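Local coordinates for sp1 protein (Swine acute diarrhea syndrome coronavirus, PDB 6LPA), which probably suppresses host gene expression and, as an alphacoronavirus nsp1, is associated with effects on host proliferation and with immune evasion, at residues A[8-13]-A[42-47]. Numbering follows the deposited sequence.
Sequences LAVASD and CRFVAF
V10 and F44 form the single parallel bridge that joins strands 6-11 and 42-46, the two outermost strands of the six-stranded sheet. It closes that sheet into the irregular beta-barrel of coronavirus nsp1. The strand directions diverge by 54°, so the pairing is short.

Two backbone hydrogen bonds make the bridge. F44 N donates to A9 O at 2.8 Å, and A11 N donates to F44 O at 3.1 Å. A9 O also meets R43 CA in a CH···O contact of 3.2 Å. Beyond the bridge, a water spans the strands between A9 N and C42 O.

Apolar contacts gather on the F44 side chain. V10 and F44 run side by side, with V10 CG2 4.1 Å from F44 CB. L8 CD1 reaches F44 CD1 more loosely. The F44 ring also meets the F101 ring of strand 96-104, with the planes at about 45°.

R43 packs on A9. Its chain bends at chi2 (-66°), and CD comes 3.8 Å from A9 CB. The guanidinium is held by backbone oxygens: NE by S94 O, NH1 by K40 O and C42 O. R43 NH1 sits above the carbonyl plane of C42, 3.0 Å from C42 O, which lies nearly in the guanidinium plane.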
loop_
_atom_site.group_PDB
_atom_site.type_symbol
_atom_site.label_atom_id
_atom_site.label_comp_id
_atom_site.label_asym_id
_atom_site.label_seq_id
_atom_site.Cartn_x
_atom_site.Cartn_y
_atom_site.Cartn_z
ATOM N N LEU A 8 14.795 15.970 0.945
ATOM C CA LEU A 8 14.405 15.039 1.990
ATOM C C LEU A 8 15.541 14.852 2.982
ATOM O O LEU A 8 16.716 14.916 2.617
ATOM C CB LEU A 8 14.028 13.681 1.394
ATOM C CG LEU A 8 12.871 13.667 0.396
ATOM C CD1 LEU A 8 12.690 12.268 -0.174
ATOM C CD2 LEU A 8 11.591 14.187 1.031
ATOM N N ALA A 9 15.177 14.588 4.235
ATOM C CA ALA A 9 16.148 14.292 5.274
ATOM C C ALA A 9 16.470 12.801 5.245
ATOM O O ALA A 9 15.683 11.976 5.720
ATOM C CB ALA A 9 15.623 14.724 6.637
ATOM N N VAL A 10 17.630 12.458 4.698
ATOM C CA VAL A 10 18.040 11.066 4.550
ATOM C C VAL A 10 18.722 10.613 5.831
ATOM O O VAL A 10 19.679 11.247 6.295
ATOM C CB VAL A 10 18.973 10.899 3.348
ATOM C CG1 VAL A 10 19.518 9.459 3.302
ATOM C CG2 VAL A 10 18.238 11.291 2.066
ATOM N N ALA A 11 18.237 9.509 6.398
ATOM C CA ALA A 11 18.736 9.061 7.686
ATOM C C ALA A 11 20.221 8.736 7.590
ATOM O O ALA A 11 20.686 8.198 6.584
ATOM C CB ALA A 11 17.941 7.843 8.152
ATOM N N SER A 12 20.975 9.091 8.642
ATOM C CA SER A 12 22.403 8.798 8.652
ATOM C C SER A 12 22.875 8.147 9.950
ATOM O O SER A 12 24.079 7.909 10.095
ATOM C CB SER A 12 23.233 10.070 8.397
ATOM O OG SER A 12 22.907 11.050 9.348
ATOM N N ASP A 13 21.990 7.850 10.895
ATOM C CA ASP A 13 22.407 7.202 12.130
ATOM C C ASP A 13 22.611 5.695 11.941
ATOM O O ASP A 13 22.024 5.061 11.056
ATOM C CB ASP A 13 21.368 7.401 13.234
ATOM C CG ASP A 13 21.496 8.720 13.925
ATOM O OD1 ASP A 13 22.584 9.330 13.844
ATOM O OD2 ASP A 13 20.504 9.134 14.560
ATOM N N CYS A 42 9.905 13.456 8.871
ATOM C CA CYS A 42 10.106 12.134 8.299
ATOM C C CYS A 42 11.565 11.986 7.850
ATOM O O CYS A 42 12.217 12.974 7.495
ATOM C CB CYS A 42 9.156 11.940 7.101
ATOM S SG CYS A 42 7.483 11.540 7.537
ATOM N N ARG A 43 12.061 10.734 7.820
ATOM C CA ARG A 43 13.399 10.416 7.333
ATOM C C ARG A 43 13.308 9.442 6.170
ATOM O O ARG A 43 12.502 8.511 6.194
ATOM C CB ARG A 43 14.299 9.819 8.429
ATOM C CG ARG A 43 14.554 10.759 9.610
ATOM C CD ARG A 43 15.391 12.020 9.235
ATOM N NE ARG A 43 15.507 12.893 10.402
ATOM C CZ ARG A 43 14.663 13.885 10.690
ATOM N NH1 ARG A 43 13.649 14.166 9.881
ATOM N NH2 ARG A 43 14.839 14.612 11.781
ATOM N N PHE A 44 14.120 9.668 5.138
ATOM C CA PHE A 44 14.176 8.732 4.031
ATOM C C PHE A 44 15.112 7.579 4.371
ATOM O O PHE A 44 16.274 7.792 4.729
ATOM C CB PHE A 44 14.648 9.405 2.747
ATOM C CG PHE A 44 14.840 8.433 1.605
ATOM C CD1 PHE A 44 13.782 8.111 0.771
ATOM C CD2 PHE A 44 16.072 7.834 1.377
ATOM C CE1 PHE A 44 13.962 7.213 -0.275
ATOM C CE2 PHE A 44 16.259 6.949 0.346
ATOM C CZ PHE A 44 15.205 6.629 -0.481
ATOM N N VAL A 45 14.621 6.359 4.205
ATOM C CA VAL A 45 15.367 5.161 4.526
ATOM C C VAL A 45 15.423 4.362 3.239
ATOM O O VAL A 45 14.382 3.945 2.717
ATOM C CB VAL A 45 14.707 4.370 5.661
ATOM C CG1 VAL A 45 15.566 3.169 6.073
ATOM C CG2 VAL A 45 14.423 5.309 6.832
ATOM N N ALA A 46 16.627 4.182 2.706
ATOM C CA ALA A 46 16.795 3.447 1.464
ATOM C C ALA A 46 16.396 1.985 1.650
ATOM O O ALA A 46 16.532 1.409 2.736
ATOM C CB ALA A 46 18.247 3.535 0.989
ATOM N N PHE A 47 15.901 1.380 0.580
ATOM C CA PHE A 47 15.666 -0.053 0.614
ATOM C C PHE A 47 17.000 -0.769 0.768
ATOM O O PHE A 47 17.972 -0.452 0.071
ATOM C CB PHE A 47 14.964 -0.536 -0.650
ATOM C CG PHE A 47 14.732 -2.027 -0.657
ATOM C CD1 PHE A 47 13.641 -2.572 0.014
ATOM C CD2 PHE A 47 15.647 -2.889 -1.255
ATOM C CE1 PHE A 47 13.428 -3.940 0.059
ATOM C CE2 PHE A 47 15.430 -4.256 -1.243
ATOM C CZ PHE A 47 14.316 -4.790 -0.567
HETATM O O HOH W 1 12.613 14.161 4.938
#